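Local coordinates for protein carboxypeptidase A inhibitor (Ascaris suum, PDB 3FJU) that inhibits carboxypeptidase A, a metalloprotease, as a small, secreted, disulfide-rich roundworm protein of the I44 inhibitor family, at residues 39-42 and 46-49; 15-20 and 27-32. All coordinates share one frame; numbering follows the deposited sequence.

Contact 1: 39-42 and 46-49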
ATOM      1  N   ILE B  39      -8.492 -19.617  -6.003  1.00 10.17           N
ATOM      2  CA  ILE B  39      -9.593 -20.585  -6.063  1.00 11.16           C
ATOM      3  C   ILE B  39     -10.878 -19.977  -5.523  1.00 10.90           C
ATOM      4  O   ILE B  39     -10.839 -18.990  -4.782  1.00 11.33           O
ATOM      5  CB  ILE B  39      -9.252 -21.880  -5.268  1.00 10.67           C
ATOM      6  CG1 ILE B  39      -9.087 -21.574  -3.763  1.00 11.59           C
ATOM      7  CG2 ILE B  39      -8.014 -22.571  -5.898  1.00 13.29           C
ATOM      8  CD1 ILE B  39      -8.698 -22.782  -2.867  1.00 11.70           C
ATOM      9  N   PRO B  40     -12.032 -20.551  -5.902  1.00 10.62           N
ATOM     10  CA  PRO B  40     -13.308 -20.077  -5.372  1.00 10.13           C
ATOM     11  C   PRO B  40     -13.529 -20.476  -3.923  1.00 10.65           C
ATOM     12  O   PRO B  40     -12.896 -21.408  -3.405  1.00 11.02           O
ATOM     13  CB  PRO B  40     -14.349 -20.819  -6.229  1.00 10.69           C
ATOM     14  CG  PRO B  40     -13.626 -21.363  -7.366  1.00 11.09           C
ATOM     15  CD  PRO B  40     -12.233 -21.625  -6.884  1.00 11.09           C
ATOM     16  N   CYS B  41     -14.481 -19.797  -3.297  1.00 10.51           N
ATOM     17  CA  CYS B  41     -14.870 -20.084  -1.935  1.00 11.00           C
ATOM     18  C   CYS B  41     -16.298 -19.598  -1.728  1.00 11.33           C
ATOM     19  O   CYS B  41     -16.799 -18.739  -2.473  1.00 11.34           O
ATOM     20  CB  CYS B  41     -13.940 -19.374  -0.953  1.00 10.91           C
ATOM     21  SG  CYS B  41     -13.736 -17.594  -1.337  1.00 11.65           S
ATOM     22  N   LYS B  42     -16.930 -20.133  -0.688  1.00 12.65           N
ATOM     23  CA  LYS B  42     -18.249 -19.687  -0.245  1.00 13.91           C
ATOM     24  C   LYS B  42     -18.151 -18.886   1.039  1.00 14.19           C
ATOM     25  O   LYS B  42     -18.971 -17.989   1.272  1.00 16.08           O
ATOM     26  CB  LYS B  42     -19.173 -20.892  -0.055  1.00 14.58           C
ATOM     27  CG  LYS B  42     -19.342 -21.774  -1.278  1.00 17.41           C
ATOM     28  CD  LYS B  42     -20.087 -21.076  -2.395  1.00 20.79           C
ATOM     29  CE  LYS B  42     -20.854 -22.099  -3.236  1.00 22.47           C
ATOM     30  NZ  LYS B  42     -20.983 -21.622  -4.626  1.00 22.76           N
ATOM     31  N   ASP B  46     -13.372 -21.825   3.621  1.00 13.69           N
ATOM     32  CA  ASP B  46     -12.889 -22.476   2.403  1.00 13.12           C
ATOM     33  C   ASP B  46     -11.511 -21.970   1.947  1.00 12.26           C
ATOM     34  O   ASP B  46     -10.998 -22.408   0.912  1.00 12.70           O
ATOM     35  CB  ASP B  46     -13.913 -22.308   1.280  1.00 13.11           C
ATOM     36  CG  ASP B  46     -15.305 -22.752   1.684  1.00 14.19           C
ATOM     37  OD1 ASP B  46     -15.407 -23.772   2.394  1.00 14.81           O
ATOM     38  OD2 ASP B  46     -16.283 -22.078   1.294  1.00 15.31           O
ATOM     39  N   CYS B  47     -10.907 -21.071   2.724  1.00 11.98           N
ATOM     40  CA  CYS B  47      -9.608 -20.482   2.348  1.00 11.66           C
ATOM     41  C   CYS B  47      -8.468 -20.811   3.339  1.00 12.62           C
ATOM     42  O   CYS B  47      -7.378 -20.218   3.289  1.00 14.40           O
ATOM     43  CB  CYS B  47      -9.764 -18.963   2.159  1.00 11.88           C
ATOM     44  SG  CYS B  47     -10.913 -18.482   0.846  1.00 13.76           S
ATOM     45  N   GLN B  48      -8.695 -21.806   4.187  1.00 12.79           N
ATOM     46  CA  GLN B  48      -7.792 -22.123   5.310  1.00 13.07           C
ATOM     47  C   GLN B  48      -6.509 -22.883   4.932  1.00 13.30           C
ATOM     48  O   GLN B  48      -5.632 -23.082   5.787  1.00 14.53           O
ATOM     49  CB  GLN B  48      -8.569 -22.898   6.401  1.00 14.08           C
ATOM     50  CG  GLN B  48      -8.917 -24.342   5.989  1.00 17.77           C
ATOM     51  CD  GLN B  48      -9.686 -25.122   7.061  1.00 23.34           C
ATOM     52  OE1 GLN B  48      -9.170 -25.364   8.159  1.00 27.13           O
ATOM     53  NE2 GLN B  48     -10.918 -25.533   6.736  1.00 25.14           N
ATOM     54  N   VAL B  49      -6.374 -23.300   3.671  1.00 12.71           N
ATOM     55  CA  VAL B  49      -5.245 -24.171   3.296  1.00 13.74           C
ATOM     56  C   VAL B  49      -3.922 -23.437   3.337  1.00 13.59           C
ATOM     57  O   VAL B  49      -2.865 -24.070   3.343  1.00 15.01           O
ATOM     58  CB  VAL B  49      -5.412 -24.875   1.929  1.00 14.20           C
ATOM     59  CG1 VAL B  49      -6.395 -26.032   2.055  1.00 16.14           C
ATOM     60  CG2 VAL B  49      -5.827 -23.902   0.857  1.00 14.53           C
TER

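Contact 2: 15-20 and 27-32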
ATOM      1  N   LYS B  15     -17.775 -28.626 -10.567  1.00 12.94           N
ATOM      2  CA  LYS B  15     -16.571 -29.439 -10.401  1.00 12.77           C
ATOM      3  C   LYS B  15     -16.024 -29.323  -8.979  1.00 12.44           C
ATOM      4  O   LYS B  15     -16.261 -28.322  -8.293  1.00 12.21           O
ATOM      5  CB  LYS B  15     -15.508 -29.068 -11.437  1.00 13.65           C
ATOM      6  CG  LYS B  15     -15.981 -29.070 -12.895  1.00 15.88           C
ATOM      7  CD  LYS B  15     -16.598 -30.407 -13.343  1.00 18.21           C
ATOM      8  CE  LYS B  15     -16.940 -30.378 -14.842  1.00 20.63           C
ATOM      9  NZ  LYS B  15     -17.436 -31.710 -15.364  1.00 22.93           N
ATOM     10  N   CYS B  16     -15.298 -30.357  -8.552  1.00 12.54           N
ATOM     11  CA  CYS B  16     -14.626 -30.359  -7.259  1.00 12.76           C
ATOM     12  C   CYS B  16     -13.290 -29.617  -7.332  1.00 12.70           C
ATOM     13  O   CYS B  16     -12.376 -30.010  -8.076  1.00 13.04           O
ATOM     14  CB  CYS B  16     -14.403 -31.781  -6.756  1.00 13.38           C
ATOM     15  SG  CYS B  16     -13.966 -31.801  -5.000  1.00 15.83           S
ATOM     16  N   VAL B  17     -13.193 -28.529  -6.575  1.00 12.44           N
ATOM     17  CA  VAL B  17     -11.935 -27.798  -6.461  1.00 12.88           C
ATOM     18  C   VAL B  17     -11.026 -28.584  -5.510  1.00 12.87           C
ATOM     19  O   VAL B  17     -11.318 -28.714  -4.315  1.00 13.40           O
ATOM     20  CB  VAL B  17     -12.163 -26.347  -5.975  1.00 12.01           C
ATOM     21  CG1 VAL B  17     -10.827 -25.593  -5.892  1.00 13.62           C
ATOM     22  CG2 VAL B  17     -13.114 -25.610  -6.940  1.00 13.43           C
ATOM     23  N   GLN B  18      -9.913 -29.098  -6.026  1.00 13.85           N
ATOM     24  CA  GLN B  18      -9.105 -30.002  -5.207  1.00 14.70           C
ATOM     25  C   GLN B  18      -8.355 -29.335  -4.065  1.00 14.53           C
ATOM     26  O   GLN B  18      -8.157 -29.956  -3.018  1.00 15.34           O
ATOM     27  CB  GLN B  18      -8.172 -30.854  -6.064  1.00 15.40           C
ATOM     28  CG  GLN B  18      -8.906 -31.964  -6.845  1.00 17.55           C
ATOM     29  CD  GLN B  18      -9.580 -33.006  -5.958  1.00 19.77           C
ATOM     30  OE1 GLN B  18      -9.099 -33.336  -4.872  1.00 22.61           O
ATOM     31  NE2 GLN B  18     -10.713 -33.518  -6.419  1.00 20.94           N
ATOM     32  N   LYS B  19      -7.977 -28.072  -4.241  1.00 14.80           N
ATOM     33  CA  LYS B  19      -7.216 -27.385  -3.208  1.00 14.74           C
ATOM     34  C   LYS B  19      -8.011 -27.264  -1.896  1.00 13.99           C
ATOM     35  O   LYS B  19      -7.475 -27.534  -0.805  1.00 14.95           O
ATOM     36  CB  LYS B  19      -6.732 -26.021  -3.706  1.00 15.09           C
ATOM     37  CG  LYS B  19      -5.419 -25.595  -3.114  1.00 16.76           C
ATOM     38  CD  LYS B  19      -4.863 -24.324  -3.743  1.00 18.49           C
ATOM     39  CE  LYS B  19      -4.032 -24.584  -4.984  1.00 20.24           C
ATOM     40  NZ  LYS B  19      -3.142 -23.419  -5.293  1.00 20.28           N
ATOM     41  N   ASN B  20      -9.293 -26.906  -2.001  1.00 13.46           N
ATOM     42  CA  ASN B  20     -10.138 -26.724  -0.814  1.00 12.38           C
ATOM     43  C   ASN B  20     -11.336 -27.679  -0.680  1.00 12.51           C
ATOM     44  O   ASN B  20     -12.119 -27.558   0.245  1.00 12.60           O
ATOM     45  CB  ASN B  20     -10.555 -25.248  -0.635  1.00 12.58           C
ATOM     46  CG  ASN B  20     -11.407 -24.718  -1.795  1.00 12.69           C
ATOM     47  OD1 ASN B  20     -11.591 -25.396  -2.811  1.00 12.90           O
ATOM     48  ND2 ASN B  20     -11.908 -23.493  -1.651  1.00 12.68           N
ATOM     49  N   VAL B  27     -17.368 -21.645 -14.429  1.00 14.03           N
ATOM     50  CA  VAL B  27     -17.261 -20.197 -14.636  1.00 13.36           C
ATOM     51  C   VAL B  27     -16.553 -19.550 -13.448  1.00 13.03           C
ATOM     52  O   VAL B  27     -15.639 -18.743 -13.643  1.00 12.66           O
ATOM     53  CB  VAL B  27     -18.613 -19.531 -14.933  1.00 13.91           C
ATOM     54  CG1 VAL B  27     -18.500 -18.011 -14.813  1.00 14.51           C
ATOM     55  CG2 VAL B  27     -19.066 -19.910 -16.338  1.00 14.30           C
ATOM     56  N   GLU B  28     -16.951 -19.928 -12.233  1.00 12.08           N
ATOM     57  CA  GLU B  28     -16.312 -19.395 -11.038  1.00 12.20           C
ATOM     58  C   GLU B  28     -14.880 -19.873 -10.856  1.00 11.96           C
ATOM     59  O   GLU B  28     -14.019 -19.106 -10.438  1.00 11.76           O
ATOM     60  CB  GLU B  28     -17.154 -19.681  -9.805  1.00 11.96           C
ATOM     61  CG  GLU B  28     -18.362 -18.757  -9.732  1.00 14.28           C
ATOM     62  CD  GLU B  28     -17.968 -17.311  -9.538  1.00 15.05           C
ATOM     63  OE1 GLU B  28     -17.634 -16.946  -8.397  1.00 16.85           O
ATOM     64  OE2 GLU B  28     -17.982 -16.528 -10.522  1.00 17.21           O
ATOM     65  N   ILE B  29     -14.618 -21.127 -11.188  1.00 11.57           N
ATOM     66  CA  ILE B  29     -13.234 -21.620 -11.162  1.00 11.34           C
ATOM     67  C   ILE B  29     -12.366 -20.793 -12.135  1.00 11.72           C
ATOM     68  O   ILE B  29     -11.286 -20.302 -11.762  1.00 12.14           O
ATOM     69  CB  ILE B  29     -13.188 -23.122 -11.484  1.00 11.01           C
ATOM     70  CG1 ILE B  29     -13.808 -23.933 -10.331  1.00 11.01           C
ATOM     71  CG2 ILE B  29     -11.764 -23.567 -11.810  1.00 12.47           C
ATOM     72  CD1 ILE B  29     -14.097 -25.365 -10.673  1.00 11.53           C
ATOM     73  N   GLN B  30     -12.846 -20.633 -13.371  1.00 12.12           N
ATOM     74  CA  GLN B  30     -12.166 -19.812 -14.371  1.00 13.71           C
ATOM     75  C   GLN B  30     -11.948 -18.369 -13.915  1.00 13.55           C
ATOM     76  O   GLN B  30     -10.840 -17.830 -14.085  1.00 13.85           O
ATOM     77  CB  GLN B  30     -12.938 -19.827 -15.687  1.00 13.99           C
ATOM     78  CG  GLN B  30     -12.756 -21.108 -16.471  1.00 18.54           C
ATOM     79  CD  GLN B  30     -13.762 -21.289 -17.637  1.00 22.19           C
ATOM     80  OE1 GLN B  30     -13.584 -22.183 -18.472  1.00 26.21           O
ATOM     81  NE2 GLN B  30     -14.815 -20.452 -17.690  1.00 24.62           N
ATOM     82  N   ARG B  31     -12.987 -17.748 -13.346  1.00 13.23           N
ATOM     83  CA  ARG B  31     -12.889 -16.340 -12.928  1.00 12.77           C
ATOM     84  C   ARG B  31     -11.857 -16.166 -11.818  1.00 12.68           C
ATOM     85  O   ARG B  31     -11.038 -15.242 -11.871  1.00 13.05           O
ATOM     86  CB  ARG B  31     -14.248 -15.787 -12.487  1.00 12.81           C
ATOM     87  CG  ARG B  31     -14.243 -14.327 -12.090  1.00 13.21           C
ATOM     88  CD  ARG B  31     -15.588 -13.851 -11.589  1.00 13.36           C
ATOM     89  NE  ARG B  31     -15.956 -14.475 -10.315  1.00 13.19           N
ATOM     90  CZ  ARG B  31     -15.530 -14.086  -9.111  1.00 13.87           C
ATOM     91  NH1 ARG B  31     -14.684 -13.068  -8.969  1.00 14.53           N
ATOM     92  NH2 ARG B  31     -15.940 -14.741  -8.041  1.00 14.28           N
ATOM     93  N   CYS B  32     -11.900 -17.029 -10.804  1.00 11.96           N
ATOM     94  CA  CYS B  32     -10.977 -16.849  -9.683  1.00 11.45           C
ATOM     95  C   CYS B  32      -9.525 -17.034 -10.125  1.00 11.78           C
ATOM     96  O   CYS B  32      -8.645 -16.326  -9.651  1.00 11.99           O
ATOM     97  CB  CYS B  32     -11.326 -17.752  -8.509  1.00 11.75           C
ATOM     98  SG  CYS B  32     -12.893 -17.307  -7.720  1.00 11.85           S
TER

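Contact 1: 39-42 and 46-49
Cys41 and Asp46 bring two pieces of irregular backbone together at a CA-CA distance of 5.3 Å, with only three residues between the segments to turn the chain back on itself. Their side chains meet at the first carbon, CB of Cys41 lying 3.7 Å from CB of Asp46, and the carboxylate then continues along the turn towards the next backbone amide. There OD2 of Asp46 accepts the N-H of Lys42 at 2.9 Å. It offers its anti lone pair, the one pointing away from OD1, and the bond is somewhat bent, with an N-H...O angle of 154°. The same oxygen also takes the N-H of Ser43, so that two successive backbone amides grip one carboxylate oxygen of a buried residue and fix its rotation. The nearby amide dipoles would probably favour the charged form. CB of Lys42 passes 3.4 Å from OD2 of Asp46, after which a bend at chi2 (-67°) helps carry the ammonium end away from the contact.

Beside this polar grip sit two neighbouring disulfides that illustrate how a small inhibitor with little regular secondary structure can be built around cystines. SG of Cys47 rests 3.6 Å from CB of Cys41. Cys41 is joined to Cys56, and Cys47 to Cys61, so the turn is stapled to both strands of the hairpin 55-57/60-62. A chi1 of 50° sets SG of Cys41 between its own backbone N and carbonyl carbon, where it lies 3.7 Å from SG of Cys47 without being bonded to it. Ile39 approaches the second segment more loosely, its CD1 4.4 Å from the carbonyl O of Asp46, while its side chain also packs on Trp50 and Cys61. Pro40 turns its ring the other way, onto helix 26-36.

Contact 2: 15-20 and 27-32
Ile29 reaches from helix 26-36 to Val17 across a CA-CA distance of 7.9 Å, and its side chain carries the contact. From CB the longer branch leaves beside the backbone N (chi1 -69°), which sets CG1 of Ile29 against CG2 of Val17 at 3.8 Å. The chain then runs on extended to CD1 of Ile29, which lies 3.9 Å from CG2 of Val17 and 4.0 Å from CB of Lys15. The two branched side chains thus pass alongside one another, running in opposite directions, and the contact is wholly apolar. Lys15 adds only its base, since a bend at chi2 (-56°) helps take the rest of its chain away from the helix.

Here a helix packs against the beta hairpin that precedes it: strand 15-17 pairs antiparallel with 22-24, and Ser24 of the second strand touches both Val17 and Ile29. Elsewhere on the helix, Glu28 and Arg31, three residues apart, form a salt bridge. The guanidinium meets the carboxylate side-on, NH2 of Arg31 donating to OE1 of Glu28 at 2.8 Å and NE of Arg31 to OE2 of Glu28 at 2.9 Å, while NH2 also reaches the carbonyl O of Lys58.

Along the chain the contacts come in series, contact 2 closing before contact 1 opens, yet their centres lie only 9 Å apart near the middle of this 65-residue protein. Asn20 joins them: its ND2 probably donates to the carbonyl O of Pro40 and of Asp46, each at 2.9 Å, tying both segments of contact 1 to the end of segment 15-20. Pro40 also packs on Ile29, so both the N-terminal hairpin 15-17/22-24 and the disulfide-anchored loop before strand 55-57 pack on helix 26-36. The same helix carries Glu35 and His36, which bind a zinc ion in this structure, away from both contacts.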